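Local structure of suppressor of fused homolog (Drosophila melanogaster, 6LPH) at residues A[22-27]-A[179-184]; A[58-63]-A[69-74]; A[207-212]-A[251-256]; A[216-221]-A[245-250]. The protein probably binds and sequesters transcription factors, as SUFU-family proteins do, and is represented here by its N-terminal part in complex with a Fu peptide. One frame throughout, in Å; residues are numbered along the deposited sequence.

Contact 1 of 4, residues A[22-27]-A[179-184]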
loop_
_atom_site.group_PDB
_atom_site.type_symbol
_atom_site.label_atom_id
_atom_site.label_comp_id
_atom_site.label_asym_id
_atom_site.label_seq_id
_atom_site.Cartn_x
_atom_site.Cartn_y
_atom_site.Cartn_z
ATOM N N ILE A 22 14.565 -5.316 -0.628
ATOM C CA ILE A 22 14.708 -5.750 -2.049
ATOM C C ILE A 22 14.969 -7.241 -2.157
ATOM O O ILE A 22 14.362 -7.928 -2.995
ATOM C CB ILE A 22 15.830 -4.965 -2.787
ATOM C CG1 ILE A 22 15.471 -3.474 -2.917
ATOM C CG2 ILE A 22 16.160 -5.582 -4.155
ATOM C CD1 ILE A 22 14.199 -3.191 -3.651
ATOM N N ASP A 23 15.866 -7.753 -1.302
ATOM C CA ASP A 23 16.113 -9.187 -1.249
ATOM C C ASP A 23 14.872 -10.009 -0.891
ATOM O O ASP A 23 14.565 -11.003 -1.559
ATOM C CB ASP A 23 17.281 -9.499 -0.308
ATOM C CG ASP A 23 18.616 -9.047 -0.881
ATOM O OD1 ASP A 23 19.624 -9.015 -0.146
ATOM O OD2 ASP A 23 18.657 -8.712 -2.091
ATOM N N HIS A 24 14.149 -9.585 0.141
ATOM C CA HIS A 24 12.861 -10.197 0.496
ATOM C C HIS A 24 11.884 -10.200 -0.658
ATOM O O HIS A 24 11.251 -11.231 -0.944
ATOM C CB HIS A 24 12.252 -9.461 1.684
ATOM C CG HIS A 24 11.062 -10.151 2.279
ATOM N ND1 HIS A 24 11.064 -11.462 2.595
ATOM C CD2 HIS A 24 9.805 -9.660 2.646
ATOM C CE1 HIS A 24 9.861 -11.801 3.121
ATOM N NE2 HIS A 24 9.100 -10.697 3.160
ATOM N N LEU A 25 11.729 -9.049 -1.317
ATOM C CA LEU A 25 10.832 -8.969 -2.494
ATOM C C LEU A 25 11.302 -9.868 -3.644
ATOM O O LEU A 25 10.477 -10.412 -4.400
ATOM C CB LEU A 25 10.662 -7.536 -2.982
ATOM C CG LEU A 25 9.898 -6.608 -2.019
ATOM C CD1 LEU A 25 9.930 -5.142 -2.468
ATOM C CD2 LEU A 25 8.462 -7.104 -1.866
ATOM N N GLY A 26 12.617 -10.027 -3.780
ATOM C CA GLY A 26 13.175 -10.928 -4.813
ATOM C C GLY A 26 12.806 -12.403 -4.617
ATOM O O GLY A 26 12.669 -13.180 -5.589
ATOM N N GLN A 27 12.627 -12.788 -3.361
ATOM C CA GLN A 27 12.266 -14.162 -3.008
ATOM C C GLN A 27 10.788 -14.390 -3.249
ATOM O O GLN A 27 10.355 -15.493 -3.600
ATOM C CB GLN A 27 12.524 -14.401 -1.526
ATOM C CG GLN A 27 13.984 -14.311 -1.125
ATOM C CD GLN A 27 14.752 -15.592 -1.358
ATOM O OE1 GLN A 27 15.398 -16.094 -0.442
ATOM N NE2 GLN A 27 14.699 -16.124 -2.565
ATOM N N PRO A 179 -0.063 -10.603 3.757
ATOM C CA PRO A 179 -0.070 -12.069 3.806
ATOM C C PRO A 179 1.174 -12.716 3.165
ATOM O O PRO A 179 1.593 -13.792 3.587
ATOM C CB PRO A 179 -1.347 -12.443 3.016
ATOM C CG PRO A 179 -1.575 -11.286 2.097
ATOM C CD PRO A 179 -1.092 -10.065 2.838
ATOM N N GLN A 180 1.741 -12.070 2.150
ATOM C CA GLN A 180 2.942 -12.562 1.455
ATOM C C GLN A 180 4.202 -12.128 2.171
ATOM O O GLN A 180 5.154 -12.909 2.331
ATOM C CB GLN A 180 3.031 -11.897 0.085
ATOM C CG GLN A 180 2.835 -12.819 -1.042
ATOM C CD GLN A 180 2.790 -12.086 -2.348
ATOM O OE1 GLN A 180 2.451 -10.889 -2.406
ATOM N NE2 GLN A 180 3.135 -12.795 -3.418
ATOM N N LEU A 181 4.234 -10.857 2.555
ATOM C CA LEU A 181 5.504 -10.268 3.006
ATOM C C LEU A 181 5.756 -10.475 4.485
ATOM O O LEU A 181 6.905 -10.581 4.895
ATOM C CB LEU A 181 5.610 -8.790 2.648
ATOM C CG LEU A 181 5.443 -8.481 1.155
ATOM C CD1 LEU A 181 5.678 -7.006 0.899
ATOM C CD2 LEU A 181 6.371 -9.348 0.322
ATOM N N GLY A 182 4.677 -10.511 5.268
ATOM C CA GLY A 182 4.782 -10.725 6.711
ATOM C C GLY A 182 5.671 -9.697 7.407
ATOM O O GLY A 182 5.555 -8.496 7.190
ATOM N N CYS A 183 6.579 -10.173 8.251
ATOM C CA CYS A 183 7.427 -9.272 9.015
ATOM C C CYS A 183 8.834 -9.847 8.907
ATOM O O CYS A 183 8.993 -11.055 8.931
ATOM C CB CYS A 183 6.958 -9.219 10.481
ATOM S SG CYS A 183 5.196 -8.788 10.711
ATOM N N ILE A 184 9.841 -8.994 8.748
ATOM C CA ILE A 184 11.211 -9.478 8.579
ATOM C C ILE A 184 12.188 -8.739 9.494
ATOM O O ILE A 184 11.901 -7.619 9.974
ATOM C CB ILE A 184 11.719 -9.329 7.131
ATOM C CG1 ILE A 184 11.900 -7.834 6.761
ATOM C CG2 ILE A 184 10.779 -10.020 6.125
ATOM C CD1 ILE A 184 12.463 -7.615 5.362
#

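Contact 2 of 4, residues A[58-63]-A[69-74]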
loop_
_atom_site.group_PDB
_atom_site.type_symbol
_atom_site.label_atom_id
_atom_site.label_comp_id
_atom_site.label_asym_id
_atom_site.label_seq_id
_atom_site.Cartn_x
_atom_site.Cartn_y
_atom_site.Cartn_z
ATOM N N TYR A 58 4.139 -4.292 -8.306
ATOM C CA TYR A 58 4.214 -5.621 -8.894
ATOM C C TYR A 58 2.848 -6.046 -9.413
ATOM O O TYR A 58 1.829 -5.606 -8.901
ATOM C CB TYR A 58 4.661 -6.649 -7.835
ATOM C CG TYR A 58 6.106 -6.554 -7.425
ATOM C CD1 TYR A 58 6.500 -5.779 -6.309
ATOM C CD2 TYR A 58 7.092 -7.236 -8.144
ATOM C CE1 TYR A 58 7.835 -5.688 -5.932
ATOM C CE2 TYR A 58 8.432 -7.183 -7.752
ATOM C CZ TYR A 58 8.800 -6.417 -6.657
ATOM O OH TYR A 58 10.131 -6.351 -6.305
ATOM N N ASN A 59 2.851 -6.915 -10.421
ATOM C CA ASN A 59 1.645 -7.618 -10.829
ATOM C C ASN A 59 1.554 -8.912 -10.074
ATOM O O ASN A 59 2.541 -9.660 -10.010
ATOM C CB ASN A 59 1.678 -7.961 -12.328
ATOM C CG ASN A 59 0.395 -8.643 -12.787
ATOM O OD1 ASN A 59 -0.656 -8.031 -12.780
ATOM N ND2 ASN A 59 0.477 -9.908 -13.167
ATOM N N TYR A 60 0.385 -9.194 -9.509
ATOM C CA TYR A 60 0.145 -10.511 -8.919
ATOM C C TYR A 60 -0.974 -11.217 -9.701
ATOM O O TYR A 60 -2.113 -10.754 -9.674
ATOM C CB TYR A 60 -0.200 -10.434 -7.412
ATOM C CG TYR A 60 -0.192 -11.827 -6.820
ATOM C CD1 TYR A 60 -1.384 -12.529 -6.607
ATOM C CD2 TYR A 60 1.038 -12.478 -6.526
ATOM C CE1 TYR A 60 -1.355 -13.858 -6.106
ATOM C CE2 TYR A 60 1.067 -13.785 -6.043
ATOM C CZ TYR A 60 -0.125 -14.470 -5.836
ATOM O OH TYR A 60 -0.091 -15.772 -5.348
ATOM N N PRO A 61 -0.657 -12.340 -10.395
ATOM C CA PRO A 61 -1.661 -12.999 -11.230
ATOM C C PRO A 61 -2.879 -13.535 -10.472
ATOM O O PRO A 61 -3.952 -13.695 -11.074
ATOM C CB PRO A 61 -0.868 -14.174 -11.877
ATOM C CG PRO A 61 0.561 -13.729 -11.853
ATOM C CD PRO A 61 0.672 -12.981 -10.531
ATOM N N GLY A 62 -2.721 -13.842 -9.185
ATOM C CA GLY A 62 -3.841 -14.369 -8.404
ATOM C C GLY A 62 -3.522 -15.749 -7.862
ATOM O O GLY A 62 -2.401 -16.258 -8.047
ATOM N N ASP A 63 -4.513 -16.346 -7.204
ATOM C CA ASP A 63 -4.402 -17.688 -6.639
ATOM C C ASP A 63 -5.832 -18.172 -6.403
ATOM O O ASP A 63 -6.542 -17.645 -5.557
ATOM C CB ASP A 63 -3.579 -17.645 -5.337
ATOM C CG ASP A 63 -3.508 -18.978 -4.631
ATOM O OD1 ASP A 63 -2.508 -19.204 -3.937
ATOM O OD2 ASP A 63 -4.438 -19.798 -4.740
ATOM N N PRO A 69 -7.665 -12.511 -6.315
ATOM C CA PRO A 69 -7.885 -12.107 -7.693
ATOM C C PRO A 69 -6.588 -11.475 -8.236
ATOM O O PRO A 69 -5.669 -11.146 -7.456
ATOM C CB PRO A 69 -8.968 -11.021 -7.540
ATOM C CG PRO A 69 -8.529 -10.309 -6.285
ATOM C CD PRO A 69 -8.086 -11.449 -5.370
ATOM N N PRO A 70 -6.497 -11.316 -9.560
ATOM C CA PRO A 70 -5.344 -10.583 -10.099
ATOM C C PRO A 70 -5.368 -9.157 -9.596
ATOM O O PRO A 70 -6.455 -8.546 -9.496
ATOM C CB PRO A 70 -5.557 -10.595 -11.617
ATOM C CG PRO A 70 -6.846 -11.296 -11.865
ATOM C CD PRO A 70 -7.437 -11.800 -10.598
ATOM N N HIS A 71 -4.188 -8.630 -9.269
ATOM C CA HIS A 71 -4.122 -7.302 -8.692
ATOM C C HIS A 71 -2.746 -6.703 -8.817
ATOM O O HIS A 71 -1.777 -7.379 -9.221
ATOM C CB HIS A 71 -4.601 -7.332 -7.242
ATOM C CG HIS A 71 -3.705 -8.122 -6.291
ATOM N ND1 HIS A 71 -3.858 -9.458 -6.067
ATOM C CD2 HIS A 71 -2.695 -7.701 -5.441
ATOM C CE1 HIS A 71 -2.962 -9.867 -5.149
ATOM N NE2 HIS A 71 -2.233 -8.795 -4.779
ATOM N N TRP A 72 -2.674 -5.414 -8.487
ATOM C CA TRP A 72 -1.433 -4.675 -8.413
ATOM C C TRP A 72 -0.985 -4.602 -6.971
ATOM O O TRP A 72 -1.804 -4.314 -6.096
ATOM C CB TRP A 72 -1.703 -3.276 -8.906
ATOM C CG TRP A 72 -2.266 -3.197 -10.309
ATOM C CD1 TRP A 72 -3.517 -2.720 -10.709
ATOM C CD2 TRP A 72 -1.592 -3.569 -11.538
ATOM N NE1 TRP A 72 -3.649 -2.763 -12.093
ATOM C CE2 TRP A 72 -2.534 -3.269 -12.643
ATOM C CE3 TRP A 72 -0.357 -4.098 -11.841
ATOM C CZ2 TRP A 72 -2.212 -3.518 -13.960
ATOM C CZ3 TRP A 72 -0.054 -4.348 -13.194
ATOM C CH2 TRP A 72 -0.950 -4.052 -14.210
ATOM N N HIS A 73 0.300 -4.854 -6.692
ATOM C CA HIS A 73 0.819 -4.887 -5.290
ATOM C C HIS A 73 1.867 -3.782 -5.145
ATOM O O HIS A 73 2.865 -3.749 -5.907
ATOM C CB HIS A 73 1.413 -6.252 -5.031
ATOM C CG HIS A 73 1.860 -6.509 -3.604
ATOM N ND1 HIS A 73 2.713 -7.521 -3.304
ATOM C CD2 HIS A 73 1.549 -5.889 -2.393
ATOM C CE1 HIS A 73 2.939 -7.563 -1.969
ATOM N NE2 HIS A 73 2.218 -6.584 -1.397
ATOM N N TYR A 74 1.610 -2.843 -4.235
ATOM C CA TYR A 74 2.489 -1.695 -4.023
ATOM C C TYR A 74 3.259 -1.857 -2.719
ATOM O O TYR A 74 2.663 -2.262 -1.726
ATOM C CB TYR A 74 1.643 -0.434 -3.898
ATOM C CG TYR A 74 0.860 -0.193 -5.182
ATOM C CD1 TYR A 74 -0.345 -0.851 -5.421
ATOM C CD2 TYR A 74 1.370 0.639 -6.168
ATOM C CE1 TYR A 74 -1.083 -0.606 -6.624
ATOM C CE2 TYR A 74 0.633 0.903 -7.368
ATOM C CZ TYR A 74 -0.579 0.236 -7.578
ATOM O OH TYR A 74 -1.294 0.425 -8.746
#

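Contact 3 of 4, residues A[207-212]-A[251-256]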
loop_
_atom_site.group_PDB
_atom_site.type_symbol
_atom_site.label_atom_id
_atom_site.label_comp_id
_atom_site.label_asym_id
_atom_site.label_seq_id
_atom_site.Cartn_x
_atom_site.Cartn_y
_atom_site.Cartn_z
ATOM N N ALA A 207 -14.877 -1.318 12.953
ATOM C CA ALA A 207 -13.488 -1.576 13.330
ATOM C C ALA A 207 -13.117 -0.670 14.502
ATOM O O ALA A 207 -12.370 -1.074 15.422
ATOM C CB ALA A 207 -12.568 -1.335 12.150
ATOM N N SER A 208 -13.656 0.549 14.464
ATOM C CA SER A 208 -13.403 1.558 15.507
ATOM C C SER A 208 -14.161 1.230 16.787
ATOM O O SER A 208 -13.575 1.229 17.866
ATOM C CB SER A 208 -13.775 2.967 15.006
ATOM O OG SER A 208 -13.475 3.966 15.973
ATOM N N ARG A 209 -15.458 0.937 16.681
ATOM C CA ARG A 209 -16.236 0.738 17.911
ATOM C C ARG A 209 -16.111 -0.686 18.459
ATOM O O ARG A 209 -16.256 -0.887 19.646
ATOM C CB ARG A 209 -17.700 1.156 17.779
ATOM C CG ARG A 209 -18.528 0.360 16.791
ATOM C CD ARG A 209 -20.008 0.790 16.847
ATOM N NE ARG A 209 -20.596 0.361 18.112
ATOM C CZ ARG A 209 -21.021 -0.877 18.363
ATOM N NH1 ARG A 209 -21.518 -1.185 19.550
ATOM N NH2 ARG A 209 -20.949 -1.813 17.431
ATOM N N TRP A 210 -15.824 -1.651 17.588
ATOM C CA TRP A 210 -15.770 -3.048 17.997
ATOM C C TRP A 210 -14.379 -3.645 17.901
ATOM O O TRP A 210 -13.703 -3.773 18.903
ATOM C CB TRP A 210 -16.816 -3.868 17.245
ATOM C CG TRP A 210 -16.667 -5.361 17.436
ATOM C CD1 TRP A 210 -16.698 -6.092 18.633
ATOM C CD2 TRP A 210 -16.468 -6.347 16.389
ATOM N NE1 TRP A 210 -16.519 -7.436 18.391
ATOM C CE2 TRP A 210 -16.368 -7.654 17.063
ATOM C CE3 TRP A 210 -16.333 -6.286 15.000
ATOM C CZ2 TRP A 210 -16.168 -8.825 16.354
ATOM C CZ3 TRP A 210 -16.131 -7.490 14.300
ATOM C CH2 TRP A 210 -16.043 -8.715 14.964
ATOM N N ASN A 211 -13.948 -4.054 16.714
ATOM C CA ASN A 211 -12.522 -4.380 16.517
ATOM C C ASN A 211 -12.048 -4.603 15.083
ATOM O O ASN A 211 -12.697 -5.288 14.292
ATOM C CB ASN A 211 -11.965 -5.389 17.566
ATOM C CG ASN A 211 -11.854 -6.815 17.061
ATOM O OD1 ASN A 211 -11.005 -7.140 16.235
ATOM N ND2 ASN A 211 -12.651 -7.695 17.640
ATOM N N GLY A 212 -10.915 -3.988 14.766
ATOM C CA GLY A 212 -10.378 -3.965 13.415
ATOM C C GLY A 212 -10.050 -5.330 12.853
ATOM O O GLY A 212 -10.344 -5.610 11.701
ATOM N N LEU A 251 -21.726 -7.220 16.680
ATOM C CA LEU A 251 -21.567 -5.787 16.942
ATOM C C LEU A 251 -22.376 -5.242 18.125
ATOM O O LEU A 251 -22.188 -4.092 18.523
ATOM C CB LEU A 251 -21.918 -4.988 15.687
ATOM C CG LEU A 251 -21.315 -5.406 14.345
ATOM C CD1 LEU A 251 -21.908 -4.502 13.268
ATOM C CD2 LEU A 251 -19.791 -5.356 14.336
ATOM N N GLN A 252 -23.279 -6.057 18.667
ATOM C CA GLN A 252 -24.185 -5.628 19.726
ATOM C C GLN A 252 -23.441 -5.343 21.035
ATOM O O GLN A 252 -22.569 -6.115 21.445
ATOM C CB GLN A 252 -25.268 -6.690 19.941
ATOM C CG GLN A 252 -26.149 -6.946 18.715
ATOM C CD GLN A 252 -26.782 -8.338 18.693
ATOM O OE1 GLN A 252 -26.192 -9.312 19.171
ATOM N NE2 GLN A 252 -27.982 -8.441 18.107
ATOM N N ASP A 253 -23.760 -4.220 21.673
ATOM C CA ASP A 253 -23.255 -3.947 23.030
ATOM C C ASP A 253 -23.960 -4.906 23.971
ATOM O O ASP A 253 -25.184 -5.084 23.893
ATOM C CB ASP A 253 -23.570 -2.523 23.485
ATOM C CG ASP A 253 -23.154 -1.465 22.482
ATOM O OD1 ASP A 253 -21.937 -1.224 22.323
ATOM O OD2 ASP A 253 -24.056 -0.847 21.879
ATOM N N ASP A 254 -23.210 -5.529 24.868
ATOM C CA ASP A 254 -23.876 -6.399 25.823
ATOM C C ASP A 254 -23.976 -5.792 27.204
ATOM O O ASP A 254 -22.973 -5.430 27.823
ATOM C CB ASP A 254 -23.267 -7.798 25.882
ATOM C CG ASP A 254 -24.327 -8.883 25.898
ATOM O OD1 ASP A 254 -25.446 -8.633 26.417
ATOM O OD2 ASP A 254 -24.047 -9.982 25.376
ATOM N N LEU A 255 -25.213 -5.672 27.658
ATOM C CA LEU A 255 -25.526 -5.296 29.019
ATOM C C LEU A 255 -26.040 -6.615 29.598
ATOM O O LEU A 255 -26.888 -7.241 28.957
ATOM C CB LEU A 255 -26.605 -4.204 28.995
ATOM C CG LEU A 255 -26.497 -3.211 27.817
ATOM C CD1 LEU A 255 -27.788 -2.440 27.577
ATOM C CD2 LEU A 255 -25.312 -2.270 27.991
ATOM N N GLU A 256 -25.578 -7.096 30.763
ATOM C CA GLU A 256 -24.827 -6.424 31.854
ATOM C C GLU A 256 -25.808 -6.096 32.975
ATOM O O GLU A 256 -26.803 -6.813 33.159
ATOM C CB GLU A 256 -24.050 -5.189 31.415
#

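Contact 4 of 4, residues A[216-221]-A[245-250]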
loop_
_atom_site.group_PDB
_atom_site.type_symbol
_atom_site.label_atom_id
_atom_site.label_comp_id
_atom_site.label_asym_id
_atom_site.label_seq_id
_atom_site.Cartn_x
_atom_site.Cartn_y
_atom_site.Cartn_z
ATOM N N LEU A 216 -11.549 -7.217 9.586
ATOM C CA LEU A 216 -10.666 -7.782 8.539
ATOM C C LEU A 216 -10.971 -9.261 8.310
ATOM O O LEU A 216 -10.980 -9.733 7.163
ATOM C CB LEU A 216 -9.193 -7.635 8.911
ATOM C CG LEU A 216 -8.688 -6.189 8.888
ATOM C CD1 LEU A 216 -7.309 -6.066 9.514
ATOM C CD2 LEU A 216 -8.729 -5.577 7.483
ATOM N N ASN A 217 -11.237 -9.978 9.406
ATOM C CA ASN A 217 -11.556 -11.391 9.327
ATOM C C ASN A 217 -12.826 -11.625 8.538
ATOM O O ASN A 217 -12.887 -12.591 7.749
ATOM C CB ASN A 217 -11.706 -12.011 10.713
ATOM C CG ASN A 217 -10.376 -12.405 11.329
ATOM O OD1 ASN A 217 -9.380 -12.600 10.622
ATOM N ND2 ASN A 217 -10.349 -12.530 12.661
ATOM N N PHE A 218 -13.819 -10.743 8.731
ATOM C CA PHE A 218 -15.069 -10.795 7.947
ATOM C C PHE A 218 -14.788 -10.604 6.458
ATOM O O PHE A 218 -15.291 -11.367 5.629
ATOM C CB PHE A 218 -16.066 -9.704 8.378
ATOM C CG PHE A 218 -16.697 -9.922 9.728
ATOM C CD1 PHE A 218 -16.809 -11.208 10.291
ATOM C CD2 PHE A 218 -17.218 -8.821 10.434
ATOM C CE1 PHE A 218 -17.414 -11.387 11.538
ATOM C CE2 PHE A 218 -17.834 -8.998 11.675
ATOM C CZ PHE A 218 -17.915 -10.279 12.230
ATOM N N LEU A 219 -13.996 -9.576 6.131
ATOM C CA LEU A 219 -13.626 -9.251 4.740
ATOM C C LEU A 219 -12.913 -10.383 3.999
ATOM O O LEU A 219 -13.115 -10.573 2.795
ATOM C CB LEU A 219 -12.773 -7.973 4.698
ATOM C CG LEU A 219 -13.433 -6.667 5.187
ATOM C CD1 LEU A 219 -12.390 -5.566 5.356
ATOM C CD2 LEU A 219 -14.513 -6.209 4.216
ATOM N N ARG A 220 -12.104 -11.145 4.731
ATOM C CA ARG A 220 -11.303 -12.224 4.153
ATOM C C ARG A 220 -12.114 -13.414 3.681
ATOM O O ARG A 220 -11.584 -14.260 2.947
ATOM C CB ARG A 220 -10.297 -12.771 5.175
ATOM C CG ARG A 220 -9.039 -11.970 5.376
ATOM C CD ARG A 220 -8.162 -12.645 6.449
ATOM N NE ARG A 220 -6.982 -11.822 6.783
ATOM C CZ ARG A 220 -6.768 -11.185 7.945
ATOM N NH1 ARG A 220 -7.646 -11.236 8.945
ATOM N NH2 ARG A 220 -5.665 -10.462 8.116
ATOM N N GLN A 221 -13.371 -13.480 4.116
ATOM C CA GLN A 221 -14.217 -14.676 3.992
ATOM C C GLN A 221 -14.772 -14.881 2.592
ATOM O O GLN A 221 -15.165 -15.979 2.240
ATOM C CB GLN A 221 -15.418 -14.523 4.925
ATOM C CG GLN A 221 -15.646 -15.672 5.859
ATOM C CD GLN A 221 -14.793 -15.555 7.098
ATOM O OE1 GLN A 221 -15.290 -15.219 8.175
ATOM N NE2 GLN A 221 -13.500 -15.818 6.954
ATOM N N PRO A 245 -25.310 -10.094 6.278
ATOM C CA PRO A 245 -25.875 -9.388 7.435
ATOM C C PRO A 245 -25.687 -10.149 8.754
ATOM O O PRO A 245 -25.721 -9.554 9.828
ATOM C CB PRO A 245 -27.347 -9.249 7.069
ATOM C CG PRO A 245 -27.368 -9.258 5.573
ATOM C CD PRO A 245 -26.313 -10.264 5.202
ATOM N N GLU A 246 -25.456 -11.449 8.668
ATOM C CA GLU A 246 -25.058 -12.244 9.832
ATOM C C GLU A 246 -23.885 -11.677 10.669
ATOM O O GLU A 246 -23.817 -11.858 11.902
ATOM C CB GLU A 246 -24.724 -13.673 9.395
ATOM C CG GLU A 246 -23.918 -13.800 8.107
ATOM C CD GLU A 246 -24.770 -14.183 6.908
ATOM O OE1 GLU A 246 -25.227 -13.271 6.185
ATOM O OE2 GLU A 246 -24.991 -15.401 6.691
ATOM N N THR A 247 -22.947 -11.032 9.986
ATOM C CA THR A 247 -21.807 -10.404 10.649
ATOM C C THR A 247 -22.203 -9.303 11.639
ATOM O O THR A 247 -21.435 -8.995 12.549
ATOM C CB THR A 247 -20.789 -9.873 9.625
ATOM O OG1 THR A 247 -21.443 -8.965 8.726
ATOM C CG2 THR A 247 -20.173 -11.064 8.813
ATOM N N LEU A 248 -23.405 -8.735 11.480
ATOM C CA LEU A 248 -23.900 -7.688 12.385
ATOM C C LEU A 248 -24.118 -8.183 13.815
ATOM O O LEU A 248 -24.139 -7.386 14.758
ATOM C CB LEU A 248 -25.203 -7.069 11.858
ATOM C CG LEU A 248 -25.105 -6.314 10.526
ATOM C CD1 LEU A 248 -26.464 -6.176 9.874
ATOM C CD2 LEU A 248 -24.469 -4.934 10.706
ATOM N N LEU A 249 -24.277 -9.494 13.977
ATOM C CA LEU A 249 -24.570 -10.065 15.301
ATOM C C LEU A 249 -23.419 -9.881 16.292
ATOM O O LEU A 249 -23.631 -9.844 17.504
ATOM C CB LEU A 249 -24.985 -11.535 15.183
ATOM C CG LEU A 249 -26.390 -11.741 14.596
ATOM C CD1 LEU A 249 -26.713 -13.216 14.426
ATOM C CD2 LEU A 249 -27.471 -11.078 15.435
ATOM N N ASN A 250 -22.213 -9.725 15.762
ATOM C CA ASN A 250 -21.009 -9.552 16.587
ATOM C C ASN A 250 -20.867 -8.131 17.141
ATOM O O ASN A 250 -20.011 -7.878 17.985
ATOM C CB ASN A 250 -19.753 -9.916 15.782
ATOM C CG ASN A 250 -19.838 -11.286 15.164
ATOM O OD1 ASN A 250 -19.334 -12.252 15.723
ATOM N ND2 ASN A 250 -20.485 -11.381 14.002
#

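Contact 1 of 4, residues A[22-27]-A[179-184]
His-24 reaches from the helix 16-28 to the irregular start of segment 179-184 and makes the one hydrogen bond between the two. Its NE2 donates a hydrogen bond to the backbone O of Leu-181 at 2.8 Å, with an N-H...O angle of 153°; the nitrogen lies in the carbonyl plane on a lone pair, although the oxygen sits slightly off the imidazole plane. CG of His-24 is anti to the backbone N (chi1 -170°), which carries the ring out from the helix to Ile-184, whose CG2 methyl lies over one face, at its centre, 3.5 Å from the ring centroid in a CH-pi contact. Imidazole and methyl thus bring the N-terminal helix against strand 172-186 of the mixed sheet, at a break in the strand where Gly-182 has positive phi. The buried, apolar part of the contact is formed by Leu-25 and Leu-181, which meet through their CD2 methyls at 3.8 Å, while Phe-77 and Ile-75 of strand 71-77 line the same apolar layer. His-24 and Ile-184, both partly exposed, make up the half nearer solvent. An alanine in place of His-24 would probably leave the Leu-181 carbonyl without this donor and the Ile-184 methyl without the ring it rests on.

Contact 2 of 4, residues A[58-63]-A[69-74]
Tyr-60 N donates to His-71 O at 2.8 Å, almost straight at the hydrogen (171°) and nearly along the C=O axis. The return bond, His-71 N to Tyr-60 O, is 3.0 Å long, and a second reciprocal pair joins Tyr-58 and His-73; between them Asn-59 and Trp-72 form a non-hydrogen-bonded pair of this antiparallel hairpin. With CG between its backbone N and carbonyl carbon (chi1 66°), the His-71 ring lies under Tyr-60, whose CB sits over the imidazole face, 3.8 Å from the centroid. The same ring is tied back by ND1, which donates to Pro-69 O at 2.8 Å with the oxygen in the ring plane. On the other face of the sheet, Asn-59 OD1 approaches Trp-72 CZ3 at 3.8 Å while accepting a hydrogen bond from Lys-110, which also makes a cation-pi contact with the indole. ND1 of His-71 donates, and NE2 faces the guanidinium of Arg-107 and so must accept, which is consistent with a neutral imidazole held at both nitrogens.

Contact 3 of 4, residues A[207-212]-A[251-256]
Arg-209 turns its guanidinium end-on to the backbone O of Leu-251 and grips that single atom with two nitrogens. NH2 makes the shorter bond, 2.8 Å to Leu-251 O on a carbonyl lone pair; NH1 reaches the same oxygen at 3.2 Å, and both bonds keep the oxygen close to the guanidinium plane. The conformation explains the reach: CG lies between the backbone N and carbonyl carbon (chi1 64°), the chain runs extended through chi2, and a bend at chi3 (-69°) swings the head toward segment 251-256. NH1 also forms a salt bridge with Asp-253 OD1 at 2.8 Å, but the hydrogen bond within it is weak, strongly bent at the hydrogen; the carboxylate and guanidinium planes are nearly perpendicular. Trp-210 sends its indole out on the neighbouring position, with CG anti to the backbone N (chi1 170°), and CE3 meets the CD2 methyl of Leu-251 at 3.6 Å. The polar grip lies at the exposed surface, while the other side of the contact is apolar, Trp-210 also meeting the Phe-218 ring. This is surface packing of the irregular end of this construct on helix 201-219, at the wider pi-type turn spanning 207-211.

Contact 4 of 4, residues A[216-221]-A[245-250]
Phe-218 holds CG anti to its carbonyl carbon (chi1 -71°) and Thr-247 holds CG2 likewise, a pairing that sends the ring from its helix beneath the threonine methyl. CG2 of Thr-247 rests almost straight above the centre of the Phe-218 ring, 3.7 Å from its centroid, a CH-pi contact. At the ring's far end CZ of Phe-218 comes within 3.3 Å of Asn-250 ND2, with the amide plane turned 56° from the ring. That amide is steadied from its own segment: ND2 of Asn-250 donates to Thr-247 O at 3.0 Å, nearly straight at the hydrogen (171°), though from above the carbonyl plane. Thr-247 OG1 is bonded to Phe-244 O, which helps fix the methyl toward the ring. A serine at Phe-218 would probably open a gap under the Thr-247 methyl and take the ring edge away from the Asn-250 amide. The ring joins the C-terminal part of helix 201-219 to the 3-10 segment 245-250, with Val-240 and Phe-241 of helix 240-243 and Trp-210 packed around it.

From the N terminus, the helix 16-28 opens contact 1, which closes only at strand 172-186 and so encloses the largest loop of the four. Contact 2, the hairpin of strands 54-60 and 71-77, is nested inside it; the two touch where Gln-180 and Leu-181 meet His-73 and Leu-25 meets Tyr-58, and both reach the same mixed sheet. Contacts 3 and 4 follow in series. Both start on helix 201-219 and end in the chain after helix 240-243, contact 4 nested within contact 3, and they meet through Trp-210 with Phe-218 and Asn-250. Their centres lie about 13 Å apart, whereas the centre of contact 3 is about 34 Å from those of contacts 1 and 2.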